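Side-chain contacts in hypothetical protein (Geobacillus stearothermophilus, PDB 1U84), which is of unknown function but folds as a small, single-chain, all-helical domain of the DUF1871 family: residues A[15-20]-A[32-37]; A[39-44]-A[80-85]. All coordinates share one frame; numbering follows the deposited sequence.

Contact 1 of 2, residues A[15-20]-A[32-37]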
loop_
_atom_site.group_PDB
_atom_site.type_symbol
_atom_site.label_atom_id
_atom_site.label_comp_id
_atom_site.label_asym_id
_atom_site.label_seq_id
_atom_site.Cartn_x
_atom_site.Cartn_y
_atom_site.Cartn_z
ATOM N N GLU A 15 -0.477 8.980 -1.497
ATOM C CA GLU A 15 0.345 9.316 -2.679
ATOM C C GLU A 15 1.319 8.220 -3.052
ATOM O O GLU A 15 1.392 7.804 -4.219
ATOM C CB GLU A 15 1.075 10.638 -2.485
ATOM C CG GLU A 15 0.188 11.850 -2.639
ATOM C CD GLU A 15 0.915 13.131 -2.227
ATOM O OE1 GLU A 15 1.362 13.222 -1.053
ATOM O OE2 GLU A 15 1.031 14.047 -3.078
ATOM N N TRP A 16 2.046 7.717 -2.059
ATOM C CA TRP A 16 2.993 6.624 -2.286
ATOM C C TRP A 16 2.313 5.369 -2.816
ATOM O O TRP A 16 2.846 4.689 -3.694
ATOM C CB TRP A 16 3.725 6.298 -0.988
ATOM C CG TRP A 16 4.741 7.319 -0.578
ATOM C CD1 TRP A 16 4.884 8.595 -1.056
ATOM C CD2 TRP A 16 5.687 7.179 0.481
ATOM N NE1 TRP A 16 5.919 9.228 -0.414
ATOM C CE2 TRP A 16 6.413 8.386 0.555
ATOM C CE3 TRP A 16 6.024 6.135 1.348
ATOM C CZ2 TRP A 16 7.445 8.578 1.483
ATOM C CZ3 TRP A 16 7.042 6.338 2.283
ATOM C CH2 TRP A 16 7.751 7.546 2.327
ATOM N N ILE A 17 1.123 5.043 -2.285
ATOM C CA ILE A 17 0.459 3.822 -2.697
ATOM C C ILE A 17 0.004 3.977 -4.140
ATOM O O ILE A 17 0.246 3.090 -4.956
ATOM C CB ILE A 17 -0.719 3.435 -1.782
ATOM C CG1 ILE A 17 -0.208 3.165 -0.386
ATOM C CG2 ILE A 17 -1.412 2.202 -2.362
ATOM C CD1 ILE A 17 -1.278 3.420 0.737
ATOM N N GLY A 18 -0.594 5.126 -4.455
ATOM C CA GLY A 18 -1.042 5.365 -5.851
ATOM C C GLY A 18 0.154 5.302 -6.788
ATOM O O GLY A 18 0.120 4.649 -7.871
ATOM N N ALA A 19 1.229 5.966 -6.361
ATOM C CA ALA A 19 2.446 6.052 -7.184
ATOM C C ALA A 19 3.119 4.719 -7.461
ATOM O O ALA A 19 3.813 4.564 -8.496
ATOM C CB ALA A 19 3.432 7.040 -6.592
ATOM N N TRP A 20 2.913 3.746 -6.578
ATOM C CA TRP A 20 3.391 2.375 -6.775
ATOM C C TRP A 20 3.048 1.857 -8.189
ATOM O O TRP A 20 3.901 1.272 -8.881
ATOM C CB TRP A 20 2.775 1.465 -5.716
ATOM C CG TRP A 20 3.392 0.118 -5.591
ATOM C CD1 TRP A 20 4.738 -0.198 -5.559
ATOM C CD2 TRP A 20 2.692 -1.091 -5.397
ATOM N NE1 TRP A 20 4.901 -1.544 -5.378
ATOM C CE2 TRP A 20 3.655 -2.122 -5.248
ATOM C CE3 TRP A 20 1.323 -1.415 -5.290
ATOM C CZ2 TRP A 20 3.287 -3.449 -5.050
ATOM C CZ3 TRP A 20 0.961 -2.739 -5.087
ATOM C CH2 TRP A 20 1.944 -3.744 -4.955
ATOM N N VAL A 32 -9.304 3.460 -4.698
ATOM C CA VAL A 32 -10.027 2.482 -3.859
ATOM C C VAL A 32 -8.993 1.599 -3.122
ATOM O O VAL A 32 -9.044 1.420 -1.893
ATOM C CB VAL A 32 -10.960 1.651 -4.730
ATOM C CG1 VAL A 32 -11.538 0.465 -3.957
ATOM C CG2 VAL A 32 -12.069 2.553 -5.265
ATOM N N GLU A 33 -8.031 1.093 -3.896
ATOM C CA GLU A 33 -7.033 0.187 -3.355
ATOM C C GLU A 33 -6.115 0.916 -2.377
ATOM O O GLU A 33 -5.764 0.348 -1.316
ATOM C CB GLU A 33 -6.241 -0.442 -4.511
ATOM C CG GLU A 33 -7.098 -1.341 -5.426
ATOM C CD GLU A 33 -8.099 -0.582 -6.262
ATOM O OE1 GLU A 33 -7.785 0.541 -6.716
ATOM O OE2 GLU A 33 -9.206 -1.115 -6.482
ATOM N N ALA A 34 -5.753 2.159 -2.701
ATOM C CA ALA A 34 -4.945 2.973 -1.772
ATOM C C ALA A 34 -5.640 3.179 -0.430
ATOM O O ALA A 34 -4.993 3.042 0.622
ATOM C CB ALA A 34 -4.563 4.293 -2.395
ATOM N N ALA A 35 -6.953 3.468 -0.462
ATOM C CA ALA A 35 -7.691 3.624 0.803
ATOM C C ALA A 35 -7.642 2.329 1.634
ATOM O O ALA A 35 -7.500 2.386 2.873
ATOM C CB ALA A 35 -9.143 4.005 0.510
ATOM N N SER A 36 -7.773 1.187 0.944
ATOM C CA SER A 36 -7.783 -0.103 1.607
ATOM C C SER A 36 -6.423 -0.403 2.210
ATOM O O SER A 36 -6.329 -0.898 3.341
ATOM C CB SER A 36 -8.209 -1.207 0.630
ATOM O OG SER A 36 -9.574 -1.044 0.278
ATOM N N VAL A 37 -5.373 -0.036 1.483
ATOM C CA VAL A 37 -4.017 -0.306 1.986
ATOM C C VAL A 37 -3.774 0.626 3.181
ATOM O O VAL A 37 -3.207 0.195 4.187
ATOM C CB VAL A 37 -2.969 -0.094 0.881
ATOM C CG1 VAL A 37 -1.555 -0.181 1.480
ATOM C CG2 VAL A 37 -3.144 -1.154 -0.181
#

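Contact 2 of 2, residues A[39-44]-A[80-85]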
loop_
_atom_site.group_PDB
_atom_site.type_symbol
_atom_site.label_atom_id
_atom_site.label_comp_id
_atom_site.label_asym_id
_atom_site.label_seq_id
_atom_site.Cartn_x
_atom_site.Cartn_y
_atom_site.Cartn_z
ATOM N N GLN A 39 -5.958 1.681 5.359
ATOM C CA GLN A 39 -6.579 1.036 6.513
ATOM C C GLN A 39 -5.671 -0.057 7.111
ATOM O O GLN A 39 -5.436 -0.097 8.330
ATOM C CB GLN A 39 -7.900 0.435 6.054
ATOM C CG GLN A 39 -8.651 -0.265 7.119
ATOM C CD GLN A 39 -9.139 0.694 8.161
ATOM O OE1 GLN A 39 -9.433 1.875 7.876
ATOM N NE2 GLN A 39 -9.249 0.207 9.374
ATOM N N ALA A 40 -5.119 -0.890 6.245
ATOM C CA ALA A 40 -4.286 -2.046 6.676
ATOM C C ALA A 40 -3.022 -1.515 7.379
ATOM O O ALA A 40 -2.486 -2.177 8.260
ATOM C CB ALA A 40 -3.876 -2.863 5.475
ATOM N N VAL A 41 -2.473 -0.406 6.874
ATOM C CA VAL A 41 -1.285 0.241 7.501
ATOM C C VAL A 41 -1.510 0.496 9.005
ATOM O O VAL A 41 -0.583 0.371 9.810
ATOM C CB VAL A 41 -0.838 1.569 6.775
ATOM C CG1 VAL A 41 0.223 2.378 7.608
ATOM C CG2 VAL A 41 -0.279 1.229 5.376
ATOM N N TYR A 42 -2.730 0.887 9.359
ATOM C CA TYR A 42 -3.025 1.162 10.761
ATOM C C TYR A 42 -3.355 -0.085 11.565
ATOM O O TYR A 42 -3.608 -0.001 12.788
ATOM C CB TYR A 42 -4.130 2.208 10.876
ATOM C CG TYR A 42 -3.599 3.585 10.599
ATOM C CD1 TYR A 42 -2.836 4.264 11.548
ATOM C CD2 TYR A 42 -3.814 4.187 9.369
ATOM C CE1 TYR A 42 -2.331 5.522 11.296
ATOM C CE2 TYR A 42 -3.329 5.452 9.092
ATOM C CZ TYR A 42 -2.589 6.125 10.067
ATOM O OH TYR A 42 -2.084 7.373 9.774
ATOM N N GLU A 43 -3.319 -1.242 10.919
ATOM C CA GLU A 43 -3.709 -2.486 11.604
ATOM C C GLU A 43 -2.545 -3.361 11.997
ATOM O O GLU A 43 -2.741 -4.397 12.663
ATOM C CB GLU A 43 -4.727 -3.258 10.759
ATOM C CG GLU A 43 -6.062 -2.526 10.687
ATOM C CD GLU A 43 -7.018 -3.117 9.660
ATOM O OE1 GLU A 43 -6.596 -4.018 8.895
ATOM O OE2 GLU A 43 -8.186 -2.654 9.617
ATOM N N THR A 44 -1.345 -2.954 11.594
ATOM C CA THR A 44 -0.130 -3.721 11.858
ATOM C C THR A 44 1.118 -2.854 11.959
ATOM O O THR A 44 1.104 -1.677 11.551
ATOM C CB THR A 44 0.048 -4.783 10.764
ATOM O OG1 THR A 44 1.036 -5.749 11.173
ATOM C CG2 THR A 44 0.423 -4.141 9.394
ATOM N N GLU A 80 7.971 2.297 7.119
ATOM C CA GLU A 80 9.091 3.233 7.403
ATOM C C GLU A 80 8.588 4.654 7.585
ATOM O O GLU A 80 8.966 5.343 8.558
ATOM C CB GLU A 80 10.135 3.224 6.298
ATOM C CG GLU A 80 11.009 2.017 6.353
ATOM C CD GLU A 80 11.840 1.877 5.111
ATOM O OE1 GLU A 80 11.932 2.871 4.330
ATOM O OE2 GLU A 80 12.396 0.771 4.924
ATOM N N LEU A 81 7.691 5.081 6.700
ATOM C CA LEU A 81 7.078 6.407 6.852
ATOM C C LEU A 81 6.209 6.526 8.100
ATOM O O LEU A 81 6.303 7.505 8.826
ATOM C CB LEU A 81 6.285 6.793 5.610
ATOM C CG LEU A 81 5.570 8.148 5.702
ATOM C CD1 LEU A 81 6.518 9.285 6.054
ATOM C CD2 LEU A 81 4.816 8.430 4.424
ATOM N N LYS A 82 5.343 5.543 8.337
ATOM C CA LYS A 82 4.518 5.514 9.536
ATOM C C LYS A 82 5.391 5.620 10.804
ATOM O O LYS A 82 5.084 6.385 11.735
ATOM C CB LYS A 82 3.666 4.231 9.558
ATOM C CG LYS A 82 2.693 4.102 10.743
ATOM C CD LYS A 82 2.332 2.642 10.912
ATOM C CE LYS A 82 1.129 2.492 11.798
ATOM N NZ LYS A 82 0.927 1.051 12.088
ATOM N N GLN A 83 6.479 4.866 10.830
ATOM C CA GLN A 83 7.352 4.854 12.006
ATOM C C GLN A 83 8.092 6.189 12.150
ATOM O O GLN A 83 8.220 6.720 13.265
ATOM C CB GLN A 83 8.319 3.668 11.936
ATOM C CG GLN A 83 7.634 2.327 12.205
ATOM C CD GLN A 83 8.343 1.135 11.554
ATOM O OE1 GLN A 83 9.493 1.235 11.103
ATOM N NE2 GLN A 83 7.642 0.001 11.485
ATOM N N ALA A 84 8.546 6.734 11.026
ATOM C CA ALA A 84 9.267 8.009 11.021
ATOM C C ALA A 84 8.403 9.149 11.559
ATOM O O ALA A 84 8.933 10.117 12.129
ATOM C CB ALA A 84 9.790 8.328 9.645
ATOM N N ALA A 85 7.083 9.011 11.410
ATOM C CA ALA A 85 6.106 9.998 11.887
ATOM C C ALA A 85 5.469 9.704 13.251
ATOM O O ALA A 85 4.707 10.529 13.764
ATOM C CB ALA A 85 5.021 10.197 10.844
HETATM O O HOH W 1 -1.059 1.574 13.907
#

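Contact 1 of 2, residues A[15-20]-A[32-37]
The side chains of Ile-17, Ala-34 and Val-37 that meet here are all aliphatic, and the aromatic groups stand around them. The indole of Trp-20 meets the ring of His-70 with planes at about 20° and Tyr-58 edge-to-face, while Ile-17 itself also reaches Tyr-58 and, together with Val-37, packs on Leu-78 of helix 68-85. This is helix-on-helix packing in a compact fold of four helices, joining helix 8-20 to helix 31-41, with the centre of the contact about 5 Å from the centre of the chain. The evidence for close approach is the backbone: the CA atoms of Ile-17 and Ala-34 lie 5.5 Å apart, a spacing that the small alanine side chain permits.

The two branches of Ile-17 divide the work. Its CG1 stands beside the backbone N and anti to the carbonyl carbon (chi1 -63°), which leaves CG2 anti to that N and directed at Ala-34. Ile-17 CG2 lies 3.7 Å from Ala-34 CA and 3.8 Å from Ala-34 CB, which rests the methyl against backbone and side chain alike. The longer branch passes alongside Val-37, the two side chains sliding past each other in opposite directions. An alanine in place of Ile-17 would remove both branches and is likely to leave a gap facing Ala-34 and to deprive Val-37 of its partner across the interface. Burial is modest, 166 Å² over both sides, and all three touching residues are buried in the fold. At the far end of the longer branch, Ile-17 CD1 meets Val-37 CG1 at 3.7 Å and sits equally far, 3.7 Å, from the carbonyl oxygen Ala-34 O.

Contact 2 of 2, residues A[39-44]-A[80-85]
Lys-82 crosses from helix 68-85 to Val-41, Tyr-42 and Thr-44 with its whole length stretched out. The bond from CA to CB heads toward the other segment; from there CG leaves opposite the backbone N (chi1 -177°), and every later torsion is also extended, giving a straight chain that can span a backbone separation of 8.1 Å between the CA atoms of Val-41 and Lys-82. The first atom to touch is Lys-82 CD, 3.9 Å from Val-41 CG1; valine and lysine run past each other in opposite directions, and the Val-41 CG1 methyl lies against the lysine's aliphatic part. Lys-82 CE comes next, 3.4 Å from Val-41 O, and it lies obliquely to the Tyr-42 ring, 4.4 Å from Tyr-42 CD1.

The place it reaches is the C-terminal end of helix 31-41 in this four-helix fold, where Val-41 is the last helical residue and the chain turns away through Tyr-42 to Thr-44. Lys-82 NZ donates to Val-41 O at 2.8 Å, in the carbonyl plane and with a C=O...N angle of 155°. Thr-44 O lies 2.8 Å from Lys-82 NZ. Water 1 accepts from Lys-82 NZ at 2.7 Å. The same water donates to Tyr-42 O, bridging the ammonium group to the turn, and Glu-45 adds a salt bridge. A positive charge among carbonyls at a helix C-terminus is likely to be favoured by the helix dipole.

From the last turn of the helix, Gln-39 NE2 donates to Glu-43 OE2 of the following loop, the hydrogen bond nearly straight at 168°; the donor stands above the carboxylate plane but the acceptor lies in the plane of the amide. The Tyr-42 hydroxyl bonds to Asn-10 OD1, tying the ring's far end to helix 8-20.

Overall arrangement
Helix 31-41 serves both contacts, contact 1 along its body and contact 2 at its C-terminal end, with centres 13 Å apart. Contact 1 is core, whereas contact 2, whose centre lies about 10 Å from the centre of the chain, is only partly buried, though the two bury similar areas. The chemistry follows the place: short aliphatic groups join close helices in the interior, whereas one long lysine bridges a wider gap to backbone carbonyls and water. Trp-16 CZ3 packs at 3.4 Å on Leu-81 CB, linking helices 8-20 and 68-85 directly and bringing a residue of each contact together.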